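Side-chain contacts in periplasmic beta-glucosidase (Pseudomonas aeruginosa, PDB 6R5T), which probably hydrolyses terminal, non-reducing beta-D-glucosyl residues, releasing beta-D-glucose: residues A133-V138 and A179-A184; G228-A233 and I263-A268; S390-I395 and E479-A484; V576-L581 and Y608-G613. The protein carries 1 engineered substitution. One frame throughout, in Å; residues are numbered along the deposited sequence. Where two conformers were deposited one is given.

Interaction 1: residues A133-V138 and A179-A184. With BGC (beta-D-glucopyranose), chain C.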
# COMPACT_ATOMS: atom_id res chain seq x y z
N ALA A 133 -8.87 -1.16 3.47
CA ALA A 133 -9.85 -1.77 4.38
C ALA A 133 -9.22 -2.23 5.71
O ALA A 133 -9.96 -2.51 6.64
CB ALA A 133 -10.51 -2.95 3.66
N ARG A 134 -7.90 -2.37 5.80
CA ARG A 134 -7.28 -2.86 7.07
C ARG A 134 -7.39 -1.83 8.19
O ARG A 134 -7.37 -2.21 9.37
CB ARG A 134 -5.80 -3.15 6.84
CG ARG A 134 -5.55 -4.26 5.84
CD ARG A 134 -4.06 -4.40 5.58
NE ARG A 134 -3.57 -3.32 4.75
CZ ARG A 134 -2.34 -3.26 4.28
NH1 ARG A 134 -1.44 -4.16 4.61
NH2 ARG A 134 -1.98 -2.25 3.53
N TRP A 135 -7.49 -0.57 7.85
CA TRP A 135 -7.45 0.52 8.87
C TRP A 135 -8.71 0.44 9.76
O TRP A 135 -9.82 0.42 9.24
CB TRP A 135 -7.35 1.84 8.13
CG TRP A 135 -7.10 3.05 8.99
CD1 TRP A 135 -6.08 3.22 9.88
CD2 TRP A 135 -7.75 4.33 8.92
NE1 TRP A 135 -6.08 4.49 10.39
CE2 TRP A 135 -7.07 5.20 9.79
CE3 TRP A 135 -8.82 4.83 8.19
CZ2 TRP A 135 -7.42 6.55 9.94
CZ3 TRP A 135 -9.20 6.15 8.36
CH2 TRP A 135 -8.49 7.01 9.22
N GLY A 136 -8.54 0.51 11.08
CA GLY A 136 -9.67 0.35 11.99
C GLY A 136 -10.62 1.52 11.94
O GLY A 136 -11.79 1.36 12.26
N ARG A 137 -10.18 2.66 11.43
CA ARG A 137 -11.05 3.87 11.42
C ARG A 137 -11.85 4.02 10.14
O ARG A 137 -12.53 5.05 9.97
CB ARG A 137 -10.20 5.08 11.74
CG ARG A 137 -9.46 4.91 13.06
CD ARG A 137 -8.78 6.18 13.57
NE ARG A 137 -9.80 7.06 14.10
CZ ARG A 137 -9.63 7.96 15.08
NH1 ARG A 137 -8.44 8.14 15.61
NH2 ARG A 137 -10.70 8.62 15.52
N VAL A 138 -11.84 3.03 9.25
CA VAL A 138 -12.71 3.11 8.05
C VAL A 138 -14.17 3.22 8.50
O VAL A 138 -14.94 3.84 7.76
CB VAL A 138 -12.50 1.93 7.09
CG1 VAL A 138 -11.08 1.88 6.55
CG2 VAL A 138 -12.87 0.63 7.75
N ALA A 179 -4.76 16.23 7.82
CA ALA A 179 -5.36 15.66 6.62
C ALA A 179 -4.69 14.33 6.30
O ALA A 179 -3.56 14.09 6.70
CB ALA A 179 -5.17 16.61 5.45
N LEU A 180 -5.40 13.55 5.46
CA LEU A 180 -4.90 12.36 4.75
C LEU A 180 -4.77 11.15 5.68
O LEU A 180 -4.13 10.16 5.29
CB LEU A 180 -3.53 12.63 4.10
CG LEU A 180 -3.35 13.92 3.31
CD1 LEU A 180 -2.01 13.90 2.60
CD2 LEU A 180 -4.49 14.18 2.36
N TYR A 181 -5.35 11.22 6.87
CA TYR A 181 -5.12 10.25 7.95
C TYR A 181 -5.45 8.81 7.50
O TYR A 181 -4.77 7.87 7.91
CB TYR A 181 -5.95 10.72 9.13
CG TYR A 181 -5.87 9.92 10.40
CD1 TYR A 181 -4.71 9.39 10.91
CD2 TYR A 181 -7.03 9.76 11.12
CE1 TYR A 181 -4.72 8.64 12.09
CE2 TYR A 181 -7.05 9.09 12.32
CZ TYR A 181 -5.90 8.49 12.79
OH TYR A 181 -5.97 7.79 13.97
N GLY A 182 -6.44 8.66 6.66
CA GLY A 182 -6.90 7.33 6.21
C GLY A 182 -6.00 6.69 5.17
O GLY A 182 -6.29 5.55 4.75
N ALA A 183 -4.95 7.39 4.69
CA ALA A 183 -3.97 6.78 3.76
C ALA A 183 -2.77 6.16 4.47
O ALA A 183 -1.73 5.88 3.81
CB ALA A 183 -3.58 7.82 2.71
N ALA A 184 -2.87 5.94 5.78
CA ALA A 184 -1.79 5.34 6.56
C ALA A 184 -1.18 4.14 5.83
O ALA A 184 -1.91 3.19 5.47
CB ALA A 184 -2.33 4.88 7.89
C2 BGC C . -11.09 12.34 18.43
C3 BGC C . -10.23 12.68 19.66
C4 BGC C . -9.48 11.37 20.03
C5 BGC C . -8.60 11.01 18.81
C6 BGC C . -7.85 9.71 18.99
C1 BGC C . -10.18 11.83 17.30
O1 BGC C . -11.06 11.45 16.29
O2 BGC C . -11.84 13.44 17.92
O3 BGC C . -11.10 13.05 20.75
O4 BGC C . -8.65 11.65 21.17
O5 BGC C . -9.44 10.69 17.74
O6 BGC C . -7.03 9.46 17.85
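Trp135 drives the edge of its six-membered ring into the face of Tyr181, a T-shaped pair with centroids 4.9 Å apart and planes at 88°. The corner atom Trp135 CZ2 sits above the middle of the phenol ring, 3.4 Å from Tyr181 CD2. Both residues hold CG anti to the backbone N (chi1 -172° for Trp135), which puts each ring beside its own carbonyl carbon. One indole face receives a CH-pi contact from Gly182 CA, 3.5 Å from the six-ring centroid, while Arg137 CB lies over the opposite face; Trp135 NE1 bonds to Asp189. The Arg137 chain bends at chi3 (75°), and NH1 then donates to Tyr181 OH at 3.0 Å, tilted from the guanidinium plane. The same group grips the glucose: Arg137 NH1 reaches glucose O6 at 3.0 Å and Arg137 NH2 reaches glucose O1 at 3.0 Å, with O5 in plane at the guanidinium edge. A salt bridge from Arg137 NH2 to Glu140 would help hold this rotation. The loop after strand 121-122 brings Arg137 to the sugar pocket, and the loop after 172-178 supplies Tyr181 behind it, in the TIM barrel of this family 3 glycoside hydrolase.

Interaction 2: residues G228-A233 and I263-A268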
# COMPACT_ATOMS: atom_id res chain seq x y z
N GLY A 228 6.44 13.32 5.11
CA GLY A 228 7.51 13.52 6.08
C GLY A 228 7.23 14.51 7.17
O GLY A 228 7.99 14.50 8.16
N VAL A 229 6.22 15.36 7.01
CA VAL A 229 5.96 16.44 8.00
C VAL A 229 4.66 16.13 8.73
O VAL A 229 3.61 16.20 8.14
CB VAL A 229 5.91 17.81 7.33
CG1 VAL A 229 5.75 18.90 8.39
CG2 VAL A 229 7.20 18.03 6.56
N PRO A 230 4.73 15.87 10.05
CA PRO A 230 3.51 15.74 10.85
C PRO A 230 2.55 16.90 10.57
O PRO A 230 2.96 18.08 10.55
CB PRO A 230 4.00 15.78 12.30
CG PRO A 230 5.41 15.26 12.21
CD PRO A 230 5.92 15.78 10.88
N ALA A 231 1.27 16.61 10.43
CA ALA A 231 0.24 17.62 10.19
C ALA A 231 0.34 18.74 11.25
O ALA A 231 0.17 19.91 10.90
CB ALA A 231 -1.11 16.98 10.14
N THR A 232 0.59 18.34 12.48
CA THR A 232 0.63 19.28 13.64
C THR A 232 1.74 20.30 13.46
O THR A 232 1.64 21.38 14.07
CB THR A 232 0.77 18.47 14.91
OG1 THR A 232 -0.30 17.53 14.93
CG2 THR A 232 0.72 19.33 16.17
N ALA A 233 2.80 20.00 12.68
CA ALA A 233 3.92 20.94 12.45
C ALA A 233 3.98 21.41 11.00
O ALA A 233 5.05 21.88 10.58
CB ALA A 233 5.22 20.28 12.80
N ILE A 263 7.92 15.05 19.16
CA ILE A 263 9.22 14.51 19.59
C ILE A 263 9.39 13.08 19.06
O ILE A 263 10.44 12.72 18.53
CB ILE A 263 9.30 14.57 21.13
CG1 ILE A 263 9.25 16.03 21.58
CG2 ILE A 263 10.56 13.85 21.57
CD1 ILE A 263 9.03 16.17 23.09
N LYS A 264 8.37 12.24 19.22
CA LYS A 264 8.42 10.86 18.70
C LYS A 264 8.55 10.86 17.17
O LYS A 264 9.25 9.98 16.64
CB LYS A 264 7.24 10.06 19.23
CG LYS A 264 7.44 9.75 20.72
CD LYS A 264 6.47 8.80 21.22
CE LYS A 264 6.65 8.37 22.66
NZ LYS A 264 5.62 7.34 22.97
N HIS A 265 7.89 11.78 16.49
CA HIS A 265 8.06 11.90 15.02
C HIS A 265 9.49 12.31 14.65
O HIS A 265 9.85 12.19 13.45
CB HIS A 265 7.11 12.91 14.45
CG HIS A 265 5.71 12.44 14.28
ND1 HIS A 265 5.37 11.51 13.32
CD2 HIS A 265 4.55 12.86 14.83
CE1 HIS A 265 4.04 11.40 13.33
NE2 HIS A 265 3.53 12.18 14.23
N GLY A 266 10.29 12.81 15.58
CA GLY A 266 11.64 13.25 15.21
C GLY A 266 11.68 14.63 14.58
O GLY A 266 12.68 14.89 13.87
N LEU A 267 10.69 15.47 14.84
CA LEU A 267 10.70 16.89 14.40
C LEU A 267 11.26 17.79 15.50
O LEU A 267 11.67 18.91 15.22
CB LEU A 267 9.28 17.37 14.04
CG LEU A 267 8.91 17.24 12.56
CD1 LEU A 267 9.57 18.31 11.73
CD2 LEU A 267 9.28 15.87 12.01
N ALA A 268 11.25 17.32 16.74
CA ALA A 268 11.68 18.14 17.89
C ALA A 268 12.40 17.26 18.87
O ALA A 268 12.10 16.06 18.95
CB ALA A 268 10.48 18.78 18.53
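The CH-pi contact is made by Pro230, whose CG stands over one face of the His265 imidazole, 3.7 Å from the ring centroid and 21° off its normal. The pyrrolidine lies toward the rim of the ring at the root of the side chain: Pro230 CG is 3.5 Å from His265 CG, and Pro230 CB is 3.9 Å from His265 CD2. The two side chains run past each other in opposite directions. In His265, chi1 (-78°) sets CG anti to the carbonyl carbon, and chi2 (-70°) then turns a face of the imidazole to the proline.

Purely apolar contact continues along the same proline ring. Pro230 CD meets Leu267 CD2 at 3.5 Å, while Pro230 CG, over the imidazole, also lies near the same methyl. Beyond it, the Leu267 methyl also approaches the carbonyl of Gly228, though more distantly.

Both segments belong to loops of the TIM barrel: 228-233 includes the second strand of a small hairpin after strand 218-221, whereas the loop 263-268 comes after helix 258-261. A type I turn from Ile263 to Gly266 presents His265, closed by Gly266 N to Ile263 O at 3.0 Å.

Hydrogen bonding is left to outside partners and to the backbone. His265 NE2 bonds to the carbonyl of Leu223, a residue of the glycan pocket, which anchors the far end of the imidazole. On the other segment, Ala233 N donates to Pro230 O at 2.9 Å. Across the dimer interface, His265 O bonds to Ser667 of the second subunit, and Leu267 packs on Ala664 of that subunit.

Interaction 3: residues S390-I395 and E479-A484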
# COMPACT_ATOMS: atom_id res chain seq x y z
N SER A 390 -25.71 -9.11 21.12
CA SER A 390 -24.73 -8.10 21.56
C SER A 390 -25.30 -6.69 21.49
O SER A 390 -25.51 -6.17 20.37
CB SER A 390 -23.48 -8.21 20.76
OG SER A 390 -22.57 -7.25 21.26
N GLN A 391 -25.55 -6.07 22.63
CA GLN A 391 -25.90 -4.64 22.68
C GLN A 391 -24.66 -3.79 22.50
O GLN A 391 -24.78 -2.77 21.87
CB GLN A 391 -26.55 -4.33 24.02
CG GLN A 391 -27.98 -4.85 24.10
CD GLN A 391 -28.64 -4.58 25.42
OE1 GLN A 391 -28.08 -4.91 26.47
NE2 GLN A 391 -29.84 -3.99 25.37
N ARG A 392 -23.51 -4.22 23.03
CA ARG A 392 -22.29 -3.39 22.95
C ARG A 392 -21.88 -3.26 21.49
O ARG A 392 -21.45 -2.15 21.07
CB ARG A 392 -21.16 -3.96 23.79
CG ARG A 392 -19.90 -3.10 23.73
CD ARG A 392 -20.08 -1.76 24.42
NE ARG A 392 -18.95 -0.86 24.22
CZ ARG A 392 -18.77 -0.10 23.13
NH1 ARG A 392 -17.72 0.70 23.05
NH2 ARG A 392 -19.62 -0.14 22.13
N ASP A 393 -22.02 -4.32 20.71
CA ASP A 393 -21.50 -4.23 19.32
C ASP A 393 -22.45 -3.47 18.39
O ASP A 393 -21.98 -2.75 17.49
CB ASP A 393 -21.17 -5.62 18.80
CG ASP A 393 -20.01 -6.20 19.60
OD1 ASP A 393 -18.96 -5.57 19.69
OD2 ASP A 393 -20.24 -7.20 20.28
N VAL A 394 -23.76 -3.57 18.61
CA VAL A 394 -24.70 -3.00 17.61
C VAL A 394 -24.55 -1.49 17.57
O VAL A 394 -24.74 -0.91 16.49
CB VAL A 394 -26.14 -3.48 17.83
CG1 VAL A 394 -26.73 -2.87 19.11
CG2 VAL A 394 -27.00 -3.20 16.60
N ILE A 395 -24.13 -0.83 18.67
CA ILE A 395 -23.97 0.65 18.65
C ILE A 395 -22.66 1.07 18.01
O ILE A 395 -22.48 2.26 17.83
CB ILE A 395 -24.17 1.28 20.05
CG1 ILE A 395 -23.14 0.85 21.09
CG2 ILE A 395 -25.58 1.01 20.50
CD1 ILE A 395 -23.25 1.62 22.39
N GLU A 479 -17.56 -8.81 12.95
CA GLU A 479 -16.58 -8.18 13.85
C GLU A 479 -17.28 -7.65 15.09
O GLU A 479 -18.42 -7.21 15.01
CB GLU A 479 -15.86 -7.00 13.17
CG GLU A 479 -15.10 -7.36 11.92
CD GLU A 479 -14.45 -6.12 11.29
OE1 GLU A 479 -15.10 -5.06 11.24
OE2 GLU A 479 -13.26 -6.24 10.84
N SER A 480 -16.61 -7.68 16.22
CA SER A 480 -16.98 -6.86 17.37
C SER A 480 -16.50 -5.43 17.12
O SER A 480 -15.61 -5.20 16.28
CB SER A 480 -16.46 -7.44 18.66
OG SER A 480 -15.04 -7.40 18.70
N GLN A 481 -17.13 -4.46 17.79
CA GLN A 481 -16.88 -3.05 17.40
C GLN A 481 -15.43 -2.68 17.74
O GLN A 481 -14.89 -1.81 17.07
CB GLN A 481 -17.93 -2.12 18.02
CG GLN A 481 -18.01 -2.17 19.52
CD GLN A 481 -16.90 -1.54 20.31
OE1 GLN A 481 -16.37 -0.50 19.93
NE2 GLN A 481 -16.54 -2.17 21.42
N GLY A 482 -14.81 -3.33 18.72
CA GLY A 482 -13.40 -3.03 19.04
C GLY A 482 -12.44 -3.55 17.99
O GLY A 482 -11.21 -3.26 18.12
N MET A 483 -12.91 -4.30 16.99
CA MET A 483 -12.04 -4.72 15.86
C MET A 483 -12.01 -3.62 14.81
O MET A 483 -11.14 -3.71 13.93
CB MET A 483 -12.54 -5.98 15.18
CG MET A 483 -12.50 -7.18 16.11
SD MET A 483 -13.10 -8.67 15.28
CE MET A 483 -13.08 -9.84 16.63
N ALA A 484 -12.87 -2.65 14.88
CA ALA A 484 -12.96 -1.59 13.84
C ALA A 484 -13.05 -0.25 14.53
O ALA A 484 -14.08 0.46 14.45
CB ALA A 484 -14.12 -1.81 12.90
O HOH W 1 -15.46 1.55 21.19
O HOH W 2 -17.51 -5.09 21.85
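Gln481 meets Asp393 and Arg392 where the short helix 391-394 faces the loop after strand 472-478, in the alpha/beta C-terminal domain of a family 3 glycoside hydrolase. Its backbone N donates to Asp393 OD1 at 2.9 Å and 164°, nearly straight, reaching the oxygen on its anti side, somewhat out of the carboxylate plane. The side chain then folds back: CG lies between the backbone N and the carbonyl carbon, and a second bend at chi2 (73°) curls the amide over Arg392. Gln481 CB stays 4.0 Å from Asp393 OD1. Gln481 CG is 3.5 Å from Asp393 OD1 and also touches Arg392 NH2. Gln481 CD approaches Arg392 NH2 at 3.6 Å, and the amide lies flat against the guanidinium, planes 15° apart, with Gln481 NE2 above its centre, 3.5 Å from Arg392 CZ. NE2 also donates to Glu448, which together with the stack would fix the amide's rotation. Asp393 is positioned by Ser390, the N-cap, whose OG accepts from Asp393 N and donates to Asp393 OD2. At the tip, one water donates to Gln481 OE1 at 2.6 Å, while another accepts from Gln481 NE2 and donates to Asp393 OD1.

Interaction 4: residues V576-L581 and Y608-G613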
# COMPACT_ATOMS: atom_id res chain seq x y z
N VAL A 576 -8.04 -1.98 -3.17
CA VAL A 576 -8.94 -2.04 -4.34
C VAL A 576 -9.94 -0.92 -4.15
O VAL A 576 -10.50 -0.74 -3.08
CB VAL A 576 -9.66 -3.38 -4.54
CG1 VAL A 576 -8.70 -4.44 -5.04
CG2 VAL A 576 -10.37 -3.79 -3.27
N TYR A 577 -10.13 -0.19 -5.21
CA TYR A 577 -11.12 0.90 -5.21
C TYR A 577 -11.52 1.13 -6.65
O TYR A 577 -10.73 0.88 -7.56
CB TYR A 577 -10.51 2.15 -4.55
CG TYR A 577 -9.18 2.61 -5.07
CD1 TYR A 577 -7.99 2.05 -4.60
CD2 TYR A 577 -9.07 3.60 -6.03
CE1 TYR A 577 -6.76 2.51 -5.03
CE2 TYR A 577 -7.84 4.08 -6.46
CZ TYR A 577 -6.67 3.52 -5.97
OH TYR A 577 -5.45 4.01 -6.38
N TYR A 578 -12.69 1.70 -6.88
CA TYR A 578 -13.31 1.69 -8.22
C TYR A 578 -12.68 2.75 -9.16
O TYR A 578 -12.62 2.50 -10.36
CB TYR A 578 -14.84 1.87 -8.14
CG TYR A 578 -15.21 3.31 -8.06
CD1 TYR A 578 -15.17 4.02 -6.87
CD2 TYR A 578 -15.52 4.01 -9.22
CE1 TYR A 578 -15.43 5.37 -6.82
CE2 TYR A 578 -15.78 5.36 -9.17
CZ TYR A 578 -15.72 6.05 -7.99
OH TYR A 578 -15.87 7.40 -7.97
N ASN A 579 -12.18 3.84 -8.62
CA ASN A 579 -11.67 4.98 -9.43
C ASN A 579 -10.16 4.87 -9.53
O ASN A 579 -9.40 5.83 -9.19
CB ASN A 579 -12.16 6.31 -8.89
CG ASN A 579 -11.87 6.54 -7.43
OD1 ASN A 579 -11.74 5.60 -6.64
ND2 ASN A 579 -11.81 7.82 -7.01
N HIS A 580 -9.72 3.71 -9.97
CA HIS A 580 -8.29 3.43 -10.21
C HIS A 580 -7.92 3.82 -11.63
O HIS A 580 -8.77 4.05 -12.50
CB HIS A 580 -8.02 1.95 -9.92
CG HIS A 580 -8.81 0.99 -10.74
ND1 HIS A 580 -8.51 0.70 -12.06
CD2 HIS A 580 -9.98 0.34 -10.48
CE1 HIS A 580 -9.42 -0.16 -12.52
NE2 HIS A 580 -10.31 -0.35 -11.63
N LEU A 581 -6.62 3.84 -11.87
CA LEU A 581 -6.09 4.15 -13.23
C LEU A 581 -6.05 2.87 -14.08
O LEU A 581 -6.04 1.71 -13.55
CB LEU A 581 -4.72 4.79 -13.13
CG LEU A 581 -4.60 6.05 -12.27
CD1 LEU A 581 -3.24 6.68 -12.42
CD2 LEU A 581 -5.70 7.05 -12.57
N TYR A 608 -17.33 -7.38 -4.27
CA TYR A 608 -18.53 -6.52 -4.44
C TYR A 608 -17.99 -5.14 -4.77
O TYR A 608 -17.21 -4.60 -3.99
CB TYR A 608 -19.39 -6.47 -3.19
CG TYR A 608 -19.83 -7.80 -2.64
CD1 TYR A 608 -20.74 -8.60 -3.30
CD2 TYR A 608 -19.38 -8.23 -1.41
CE1 TYR A 608 -21.17 -9.80 -2.75
CE2 TYR A 608 -19.79 -9.43 -0.85
CZ TYR A 608 -20.70 -10.22 -1.53
OH TYR A 608 -21.14 -11.41 -0.97
N PRO A 609 -18.39 -4.56 -5.90
CA PRO A 609 -17.83 -3.25 -6.29
C PRO A 609 -18.55 -2.08 -5.61
O PRO A 609 -19.59 -2.19 -5.04
CB PRO A 609 -18.12 -3.21 -7.78
CG PRO A 609 -19.41 -3.97 -7.87
CD PRO A 609 -19.32 -5.11 -6.88
N PHE A 610 -17.90 -0.94 -5.67
CA PHE A 610 -18.50 0.34 -5.26
C PHE A 610 -19.87 0.51 -5.89
O PHE A 610 -20.04 0.24 -7.10
CB PHE A 610 -17.59 1.46 -5.71
CG PHE A 610 -18.08 2.82 -5.31
CD1 PHE A 610 -17.81 3.36 -4.04
CD2 PHE A 610 -18.79 3.60 -6.21
CE1 PHE A 610 -18.22 4.65 -3.73
CE2 PHE A 610 -19.19 4.89 -5.89
CZ PHE A 610 -18.93 5.40 -4.65
N GLY A 611 -20.85 0.87 -5.09
CA GLY A 611 -22.22 1.11 -5.56
C GLY A 611 -23.06 -0.15 -5.64
O GLY A 611 -24.23 -0.03 -6.05
N TYR A 612 -22.55 -1.31 -5.20
CA TYR A 612 -23.28 -2.60 -5.27
C TYR A 612 -24.31 -2.68 -4.16
O TYR A 612 -24.04 -2.36 -2.99
CB TYR A 612 -22.32 -3.77 -5.18
CG TYR A 612 -22.96 -5.11 -5.27
CD1 TYR A 612 -23.41 -5.63 -6.46
CD2 TYR A 612 -23.14 -5.84 -4.12
CE1 TYR A 612 -23.99 -6.90 -6.49
CE2 TYR A 612 -23.74 -7.08 -4.13
CZ TYR A 612 -24.13 -7.62 -5.31
OH TYR A 612 -24.72 -8.86 -5.24
N GLY A 613 -25.47 -3.22 -4.52
CA GLY A 613 -26.42 -3.66 -3.49
C GLY A 613 -27.71 -4.09 -4.13
O GLY A 613 -28.11 -3.47 -5.16
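Tyr578 lays its ring over that of Phe610 as an offset stack, centroids 4.3 Å apart and planes inclined by 17°. The shift places one side of the tyrosine ring above the phenylalanine: Tyr578 CD1 is 3.5 Å from Phe610 CG, and Tyr578 CE1 stands over the centre of the Phe610 ring. Overlap begins at the roots, with Tyr578 CB 3.7 Å from Phe610 CB, and carries on outward to Phe610 CE2, 3.9 Å from Tyr578 CE1. Phe610 holds CG anti to the backbone N (chi1 -178°), which extends its ring toward the tyrosine, whereas Tyr578 CG stands between its own N and carbonyl carbon. The other face of Tyr578 is met by Asn579 CB, so the phenol is sandwiched between its neighbour in sequence and Phe610.

Each ring is presented by a turn. Phe610 occupies the second position of a type II beta turn from Pro609 to Tyr612, closed by Tyr612 N to Pro609 O at 3.1 Å, with Gly611 at positive phi. Tyr578 precedes Asn579, the centre of an inverse gamma turn whose bond from His580 N to Tyr578 O is weak. These irregular segments lie between helix 545-553 and strand 619-626, where the chain passes from the alpha/beta domain to the fibronectin type III-like domain. Tyr578 OH bonds both to Asp145, from the loop before barrel helix 146-161, and to the backbone N of Leu673 in strand 672-681. Next to the stack, Tyr658 meets the Tyr578 ring and Trp98 meets Phe610, each with its plane inclined by about 65°.

Overall arrangement
All four contacts are largely buried, but their depth and chemistry differ. Interactions 1 and 2 both join loops of the TIM barrel. The first lies deepest, its centre about 11 Å from that of the chain, and is polar and aromatic beside the sugar; the second is apolar and the most peripheral, about 26 Å out, with Leu267 partly exposed. Interaction 3, in the alpha/beta domain, relies on charged groups, an amide and two waters. It is linked directly to interaction 1, since Gly136 O packs on Ala484 CB at 4.0 Å across the two domains. Interaction 4 joins its segments by a ring stack alone where three domains meet. All four have some residue reaching the second subunit, interaction 2 with the most.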